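Local coordinates for protein galactan 1,3-beta-galactosidase (Phanerochaete chrysosporium, PDB 7BYS) that probably hydrolyses beta-1,3-galactan from the chain end as a family 43 glycoside hydrolase, and carries a carbohydrate-binding module with a bound calcium ion, at residues 229-234 and 282-287; 237-242 and 271-276; 241-246 and 253-258. All blocks are in the same frame, centred on the assembly; numbering follows the deposited sequence. Where two conformers were deposited one is given.

The three contacts follow the last four-stranded sheet of the family 43 propeller from its innermost strand outward. Contact 3 is the hairpin of strands 242-249 and 252-259, buried and built on backbone hydrogen bonds. Contact 2, also buried, sets the turn before that hairpin against the third strand, 269-276, through carbon contacts and one water. Contact 1, only partly buried, joins strand 283-284 to the end of the preceding sheet with a hydrogen bond from a side-chain amide, a backbone bond and an isoleucine pair. Contacts 2 and 3 share Ser241 and Gln242, and Tyr255 of contact 3 touches Ile231 and Ile284 of contact 1.

Contact 1 (229-234 and 282-287)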
# COMPACT_ATOMS: atom_id res chain seq x y z
N GLN A 229 -10.79 8.97 -12.80
CA GLN A 229 -10.25 10.19 -12.23
C GLN A 229 -9.19 9.82 -11.19
O GLN A 229 -9.20 8.73 -10.61
CB GLN A 229 -11.35 11.04 -11.57
CG GLN A 229 -12.50 11.47 -12.51
CD GLN A 229 -12.09 12.47 -13.60
OE1 GLN A 229 -10.98 13.01 -13.61
NE2 GLN A 229 -13.00 12.74 -14.52
N ASP A 230 -8.27 10.75 -10.95
CA ASP A 230 -7.17 10.51 -10.02
C ASP A 230 -7.65 10.49 -8.57
O ASP A 230 -8.52 11.27 -8.17
CB ASP A 230 -6.12 11.61 -10.18
CG ASP A 230 -5.25 11.40 -11.40
OD1 ASP A 230 -4.57 10.35 -11.49
OD2 ASP A 230 -5.25 12.29 -12.28
N ILE A 231 -7.04 9.60 -7.76
CA ILE A 231 -7.23 9.63 -6.31
C ILE A 231 -6.14 10.43 -5.59
O ILE A 231 -6.28 10.68 -4.38
CB ILE A 231 -7.35 8.23 -5.69
CG1 ILE A 231 -6.06 7.39 -5.87
CG2 ILE A 231 -8.58 7.50 -6.23
CD1 ILE A 231 -6.09 6.05 -5.10
N ALA A 232 -5.08 10.83 -6.28
CA ALA A 232 -3.94 11.51 -5.67
C ALA A 232 -3.30 12.39 -6.74
O ALA A 232 -3.59 12.24 -7.93
CB ALA A 232 -2.93 10.49 -5.12
N PRO A 233 -2.43 13.33 -6.34
CA PRO A 233 -1.74 14.15 -7.35
C PRO A 233 -0.96 13.27 -8.31
O PRO A 233 -0.19 12.41 -7.90
CB PRO A 233 -0.80 15.03 -6.51
CG PRO A 233 -1.42 15.05 -5.15
CD PRO A 233 -2.03 13.69 -4.97
N SER A 234 -1.18 13.46 -9.62
CA SER A 234 -0.67 12.50 -10.59
C SER A 234 0.85 12.38 -10.53
O SER A 234 1.39 11.28 -10.67
CB SER A 234 -1.15 12.83 -12.01
OG SER A 234 -1.01 14.20 -12.31
N PRO A 282 -13.73 10.37 -4.15
CA PRO A 282 -12.73 9.92 -3.17
C PRO A 282 -11.36 10.49 -3.50
O PRO A 282 -10.97 10.61 -4.66
CB PRO A 282 -12.75 8.40 -3.30
CG PRO A 282 -13.28 8.14 -4.68
CD PRO A 282 -14.25 9.26 -4.97
N GLN A 283 -10.63 10.88 -2.45
CA GLN A 283 -9.29 11.43 -2.59
C GLN A 283 -8.44 10.94 -1.43
O GLN A 283 -8.90 10.97 -0.28
CB GLN A 283 -9.30 12.96 -2.58
CG GLN A 283 -9.77 13.62 -3.87
CD GLN A 283 -8.94 13.24 -5.07
OE1 GLN A 283 -7.80 13.70 -5.24
NE2 GLN A 283 -9.49 12.39 -5.91
N ILE A 284 -7.23 10.48 -1.72
CA ILE A 284 -6.29 10.15 -0.66
C ILE A 284 -6.00 11.40 0.15
O ILE A 284 -5.73 12.47 -0.41
CB ILE A 284 -5.01 9.55 -1.26
CG1 ILE A 284 -5.23 8.09 -1.67
CG2 ILE A 284 -3.84 9.69 -0.28
CD1 ILE A 284 -4.04 7.46 -2.37
N VAL A 285 -6.07 11.28 1.47
CA VAL A 285 -5.58 12.31 2.38
C VAL A 285 -4.13 11.95 2.69
O VAL A 285 -3.85 10.93 3.31
CB VAL A 285 -6.41 12.32 3.67
CG1 VAL A 285 -5.89 13.39 4.64
CG2 VAL A 285 -7.88 12.53 3.34
N HIS A 286 -3.20 12.78 2.22
CA HIS A 286 -1.78 12.48 2.42
C HIS A 286 -1.39 12.86 3.84
O HIS A 286 -0.99 13.99 4.12
CB HIS A 286 -0.91 13.20 1.40
CG HIS A 286 0.54 12.89 1.54
ND1 HIS A 286 1.46 13.81 2.00
CD2 HIS A 286 1.22 11.74 1.33
CE1 HIS A 286 2.65 13.25 2.04
NE2 HIS A 286 2.54 11.99 1.63
N ALA A 287 -1.49 11.88 4.74
CA ALA A 287 -1.24 12.06 6.16
C ALA A 287 -0.06 11.18 6.54
O ALA A 287 -0.19 9.95 6.57
CB ALA A 287 -2.46 11.65 6.98
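At a seam between successive blades of the five-bladed family 43 propeller, the ends of two outer strands, 229-230 and 283-284, come together with the loop after 229-230. The nearest alpha carbons belong to Ile231 and Gln283, and the polar link is split between one backbone bond and one side-chain bond. Ile284 N donates to Ile231 O at 2.8 Å, with the carbonyl plane containing the donor. Alongside it, Gln283 folds its chain back (chi2 -59°) so that the amide reaches over to the other segment, and NE2 donates a hydrogen bond to Asp230 O at 2.7 Å. That bond is nearly straight (163° at the hydrogen), runs along a carbonyl lone pair and lies in the plane of the amide. It sets the amide's rotation, with weak help from Pro282 O, 2.6 Å from Gln283 NE2. An alanine in place of Gln283 would remove the amide and would probably leave Asp230 O without this donor, loosening the join between the blades. On the other side of the backbone bond, Ile231 and Ile284 cross obliquely, their tips meeting CD1 to CD1 at 3.7 Å. Ile231 reaches that point with CG1 in the crowded position between N and the carbonyl carbon (chi1 63°). Ala232 CB adds a looser contact, 4.2 Å from Ile284 CD1. Both isoleucine tips also touch ring carbons of Tyr255, while Trp239 packs against Ala232 and Ile284. The carboxylate of Asp230 turns from the seam to a salt bridge with Lys214. The seam thus has two chemistries, a partly exposed amide clasp on one side and an apolar patch on the other, and the side-chain bond adds to the single backbone bond.

Contact 2 (237-242 and 271-276)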
# COMPACT_ATOMS: atom_id res chain seq x y z
N ARG A 237 2.46 9.60 -8.35
CA ARG A 237 2.26 8.18 -8.64
C ARG A 237 1.63 7.48 -7.44
O ARG A 237 2.16 6.49 -6.91
CB ARG A 237 3.55 7.52 -9.10
CG ARG A 237 4.28 8.31 -10.19
CD ARG A 237 5.61 7.69 -10.57
NE ARG A 237 6.53 7.70 -9.45
CZ ARG A 237 7.67 7.01 -9.39
NH1 ARG A 237 8.04 6.23 -10.41
NH2 ARG A 237 8.42 7.07 -8.30
N THR A 238 0.49 8.02 -7.01
CA THR A 238 -0.24 7.54 -5.83
C THR A 238 0.65 7.59 -4.59
O THR A 238 0.65 6.67 -3.77
CB THR A 238 -0.87 6.16 -6.04
OG1 THR A 238 -1.33 6.03 -7.39
CG2 THR A 238 -2.09 6.00 -5.13
N TRP A 239 1.39 8.69 -4.45
CA TRP A 239 2.33 8.81 -3.33
C TRP A 239 3.26 7.60 -3.28
O TRP A 239 3.55 7.06 -2.21
CB TRP A 239 1.59 9.05 -2.01
CG TRP A 239 0.84 10.35 -1.99
CD1 TRP A 239 -0.51 10.52 -2.08
CD2 TRP A 239 1.40 11.67 -1.93
NE1 TRP A 239 -0.82 11.85 -2.06
CE2 TRP A 239 0.33 12.58 -1.95
CE3 TRP A 239 2.71 12.16 -1.82
CZ2 TRP A 239 0.52 13.97 -1.89
CZ3 TRP A 239 2.90 13.54 -1.75
CH2 TRP A 239 1.81 14.42 -1.79
N TYR A 240 3.71 7.18 -4.46
CA TYR A 240 4.53 5.98 -4.65
C TYR A 240 3.89 4.74 -4.01
O TYR A 240 4.34 4.22 -2.98
CB TYR A 240 5.97 6.20 -4.18
CG TYR A 240 6.98 5.25 -4.80
CD1 TYR A 240 6.67 3.93 -5.11
CD2 TYR A 240 8.27 5.70 -5.08
CE1 TYR A 240 7.62 3.07 -5.69
CE2 TYR A 240 9.20 4.88 -5.64
CZ TYR A 240 8.89 3.58 -5.94
OH TYR A 240 9.86 2.81 -6.50
N SER A 241 2.82 4.27 -4.66
CA SER A 241 2.14 3.07 -4.18
C SER A 241 1.26 2.52 -5.29
O SER A 241 1.10 3.13 -6.35
CB SER A 241 1.35 3.36 -2.90
OG SER A 241 0.15 4.05 -3.19
N GLN A 242 0.69 1.36 -5.01
CA GLN A 242 -0.25 0.69 -5.90
C GLN A 242 -1.36 0.09 -5.05
O GLN A 242 -1.08 -0.55 -4.03
CB GLN A 242 0.43 -0.42 -6.70
CG GLN A 242 -0.49 -1.05 -7.73
CD GLN A 242 0.16 -2.18 -8.50
OE1 GLN A 242 1.03 -2.88 -7.98
NE2 GLN A 242 -0.24 -2.36 -9.75
N ILE A 271 1.39 1.39 2.34
CA ILE A 271 1.01 2.79 2.19
C ILE A 271 -0.49 2.82 2.42
O ILE A 271 -1.28 2.47 1.54
CB ILE A 271 1.39 3.31 0.80
CG1 ILE A 271 2.88 3.03 0.46
CG2 ILE A 271 1.09 4.80 0.69
CD1 ILE A 271 3.89 3.48 1.51
N TRP A 272 -0.89 3.21 3.63
CA TRP A 272 -2.29 3.30 4.02
C TRP A 272 -2.62 4.75 4.32
O TRP A 272 -1.94 5.39 5.14
CB TRP A 272 -2.59 2.49 5.27
CG TRP A 272 -2.53 1.00 5.16
CD1 TRP A 272 -1.99 0.25 4.16
CD2 TRP A 272 -3.01 0.09 6.14
NE1 TRP A 272 -2.11 -1.09 4.46
CE2 TRP A 272 -2.75 -1.21 5.68
CE3 TRP A 272 -3.66 0.25 7.37
CZ2 TRP A 272 -3.11 -2.34 6.40
CZ3 TRP A 272 -4.02 -0.87 8.08
CH2 TRP A 272 -3.73 -2.15 7.60
N TYR A 273 -3.67 5.27 3.68
CA TYR A 273 -4.12 6.64 3.89
C TYR A 273 -5.64 6.67 3.97
O TYR A 273 -6.31 5.83 3.36
CB TYR A 273 -3.70 7.53 2.72
CG TYR A 273 -2.23 7.82 2.62
CD1 TYR A 273 -1.52 8.38 3.67
CD2 TYR A 273 -1.53 7.54 1.44
CE1 TYR A 273 -0.16 8.66 3.56
CE2 TYR A 273 -0.18 7.83 1.31
CZ TYR A 273 0.51 8.37 2.38
OH TYR A 273 1.86 8.63 2.23
N PRO A 274 -6.20 7.65 4.66
CA PRO A 274 -7.65 7.86 4.56
C PRO A 274 -8.03 8.15 3.11
O PRO A 274 -7.31 8.83 2.38
CB PRO A 274 -7.90 9.08 5.46
CG PRO A 274 -6.68 9.17 6.37
CD PRO A 274 -5.55 8.66 5.50
N LEU A 275 -9.16 7.62 2.70
CA LEU A 275 -9.75 7.91 1.40
C LEU A 275 -11.00 8.70 1.73
O LEU A 275 -12.00 8.14 2.19
CB LEU A 275 -10.07 6.62 0.66
CG LEU A 275 -10.27 6.65 -0.85
CD1 LEU A 275 -9.07 7.26 -1.58
CD2 LEU A 275 -10.53 5.23 -1.36
N ASP A 276 -10.93 10.01 1.54
CA ASP A 276 -11.99 10.91 1.98
C ASP A 276 -12.99 11.15 0.86
O ASP A 276 -12.60 11.51 -0.26
CB ASP A 276 -11.39 12.23 2.47
CG ASP A 276 -12.37 13.02 3.30
OD1 ASP A 276 -13.37 13.48 2.72
OD2 ASP A 276 -12.16 13.15 4.53
O HOH W 1 3.83 7.87 0.51
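The backbone from Arg237 to Tyr240 takes positive phi and psi at every residue, a left-handed helical turn marked by the 3.2 Å bond from Ser241 N to Arg237 O, and it delivers Ser241 opposite Ile271 on strand 269-276. Ser241 CB touches CB and CG1 of Ile271, each at 3.7 Å, so the serine meets the isoleucine with its carbon, against the branch point. Its OG sits in the crowded position between N and the carbonyl carbon (chi1 77°), which turns the hydroxyl back along its own turn to donate to Thr238 O at 2.7 Å. Two residues further along the strand, Tyr273 meets Trp239 obliquely: the five-membered ring and the phenol ring are inclined at 69°, and the closest atoms are Trp239 CB and Tyr273 CE2, 4.0 Å apart. His286 stacks on the indole. Direct polar bonding between the segments is absent; instead a water spans them, donating to Trp239 O at 2.9 Å and standing 2.7 Å from Tyr273 OH in the plane of the ring. The carbonyls of Trp239 and Tyr240, the last of the turn, are also held by Arg259 of the neighbouring strand 252-259. Within the propeller this left-handed turn is the connection into the innermost strand of the last blade. It brings the chain directly to Gln242, a residue that binds galactose in another structure of this protein, and the packing on Ile271 and Tyr273 sets the turn against the blade's third strand.

Contact 3 (241-246 and 253-258); sequences SQNAFD and AIYMGD
Met256 O is gripped by two backbone donors, Ala244 N at 2.8 Å and Phe245 N at 2.9 Å, both lying in its carbonyl plane. Two successive residues facing one define a classic beta bulge in the antiparallel hairpin of strands 242-249 and 252-259, and the register shifts by one across it. The bulge residue Phe245 also accepts from Met256 N, nearly along its C=O axis; before the bulge, Gln242 and Asp258 form a hydrogen-bonded pair, closed in both directions at 2.9 Å between Gln242 N and Asp258 O and between Asp258 N and Gln242 O. Tyr255, with CG anti to its N (chi1 168°), carries its ring toward the start of strand 242-249 and donates from OH to Ser241 OG at 2.7 Å, the serine oxygen standing at the ring's edge. The Asn243 amide crosses this ring obliquely, its plane tilted by 26°, with OD1 3.3 Å from Tyr255 CE1. Asn243 ND2 binds the syn lone pair of Asp246 OD2 and also meets Ala188 O, which fixes the amide's orientation. Gly257 matters sterically, since a beta carbon there would collide with the tyrosine hydroxyl. A water lies between Gln242 O and Asp258 OD2, 2.7 Å from the latter, which Gly21 N also binds. Gln242 OE1 accepts from Trp260 NE1; its side chain lies beside Arg82 and Asp137, and all three of Gln242, Arg82 and Asp137 bind galactose in another structure of this protein. The reciprocal bonds of Gln242 and Asp258, with the bulge, therefore fix the backbone at Gln242 beside the sugar site, while Ser241 OG, Asn243 ND2 and Asp258 OD2 are all bonded though buried.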
# COMPACT_ATOMS: atom_id res chain seq x y z
N SER A 241 2.82 4.27 -4.66
CA SER A 241 2.14 3.07 -4.18
C SER A 241 1.26 2.52 -5.29
O SER A 241 1.10 3.13 -6.35
CB SER A 241 1.35 3.36 -2.90
OG SER A 241 0.15 4.05 -3.19
N GLN A 242 0.69 1.36 -5.01
CA GLN A 242 -0.25 0.69 -5.90
C GLN A 242 -1.36 0.09 -5.05
O GLN A 242 -1.08 -0.55 -4.03
CB GLN A 242 0.43 -0.42 -6.70
CG GLN A 242 -0.49 -1.05 -7.73
CD GLN A 242 0.16 -2.18 -8.50
OE1 GLN A 242 1.03 -2.88 -7.98
NE2 GLN A 242 -0.24 -2.36 -9.75
N ASN A 243 -2.60 0.30 -5.48
CA ASN A 243 -3.76 -0.17 -4.73
C ASN A 243 -3.64 -1.66 -4.39
O ASN A 243 -3.16 -2.46 -5.19
CB ASN A 243 -5.02 0.04 -5.57
CG ASN A 243 -6.28 -0.12 -4.76
OD1 ASN A 243 -6.41 0.46 -3.69
ND2 ASN A 243 -7.22 -0.89 -5.28
N ALA A 244 -4.12 -2.01 -3.19
CA ALA A 244 -4.20 -3.40 -2.75
C ALA A 244 -5.59 -3.72 -2.20
O ALA A 244 -6.19 -4.74 -2.56
CB ALA A 244 -3.15 -3.72 -1.69
N PHE A 245 -6.12 -2.85 -1.34
CA PHE A 245 -7.42 -3.11 -0.72
C PHE A 245 -8.02 -1.78 -0.29
O PHE A 245 -7.31 -0.89 0.18
CB PHE A 245 -7.33 -4.05 0.49
CG PHE A 245 -8.63 -4.74 0.80
CD1 PHE A 245 -9.00 -5.91 0.14
CD2 PHE A 245 -9.51 -4.18 1.72
CE1 PHE A 245 -10.22 -6.52 0.40
CE2 PHE A 245 -10.73 -4.79 1.99
CZ PHE A 245 -11.08 -5.96 1.34
N ASP A 246 -9.34 -1.67 -0.43
CA ASP A 246 -10.04 -0.42 -0.12
C ASP A 246 -11.11 -0.76 0.91
O ASP A 246 -12.13 -1.38 0.58
CB ASP A 246 -10.60 0.16 -1.41
CG ASP A 246 -9.54 0.21 -2.47
OD1 ASP A 246 -8.53 0.92 -2.23
OD2 ASP A 246 -9.68 -0.50 -3.49
N ALA A 253 -13.29 5.71 3.67
CA ALA A 253 -12.65 4.42 3.46
C ALA A 253 -11.17 4.58 3.77
O ALA A 253 -10.69 5.69 4.03
CB ALA A 253 -12.85 3.95 2.01
N ILE A 254 -10.45 3.46 3.75
CA ILE A 254 -9.00 3.46 3.87
C ILE A 254 -8.44 2.91 2.57
O ILE A 254 -8.79 1.80 2.15
CB ILE A 254 -8.52 2.61 5.04
CG1 ILE A 254 -9.13 3.13 6.35
CG2 ILE A 254 -6.99 2.62 5.09
CD1 ILE A 254 -8.83 2.26 7.53
N TYR A 255 -7.56 3.69 1.94
CA TYR A 255 -6.75 3.20 0.84
C TYR A 255 -5.59 2.40 1.41
O TYR A 255 -4.79 2.93 2.19
CB TYR A 255 -6.21 4.39 0.05
CG TYR A 255 -5.14 4.00 -0.93
CD1 TYR A 255 -5.48 3.51 -2.18
CD2 TYR A 255 -3.78 4.12 -0.62
CE1 TYR A 255 -4.52 3.13 -3.10
CE2 TYR A 255 -2.80 3.73 -1.52
CZ TYR A 255 -3.18 3.25 -2.77
OH TYR A 255 -2.22 2.87 -3.68
N MET A 256 -5.51 1.12 1.07
CA MET A 256 -4.38 0.28 1.47
C MET A 256 -3.63 -0.10 0.22
O MET A 256 -4.17 -0.79 -0.65
CB MET A 256 -4.83 -0.98 2.21
CG MET A 256 -5.62 -0.68 3.45
SD MET A 256 -6.31 -2.21 4.12
CE MET A 256 -6.87 -1.65 5.73
N GLY A 257 -2.40 0.40 0.10
CA GLY A 257 -1.56 0.13 -1.04
C GLY A 257 -0.23 -0.49 -0.64
O GLY A 257 0.14 -0.54 0.54
N ASP A 258 0.48 -0.96 -1.65
CA ASP A 258 1.84 -1.50 -1.51
C ASP A 258 2.82 -0.56 -2.18
O ASP A 258 2.55 -0.03 -3.26
CB ASP A 258 1.96 -2.85 -2.23
CG ASP A 258 1.13 -3.95 -1.60
OD1 ASP A 258 1.47 -4.36 -0.47
OD2 ASP A 258 0.15 -4.38 -2.23
O HOH W 2 -0.34 -3.37 -4.71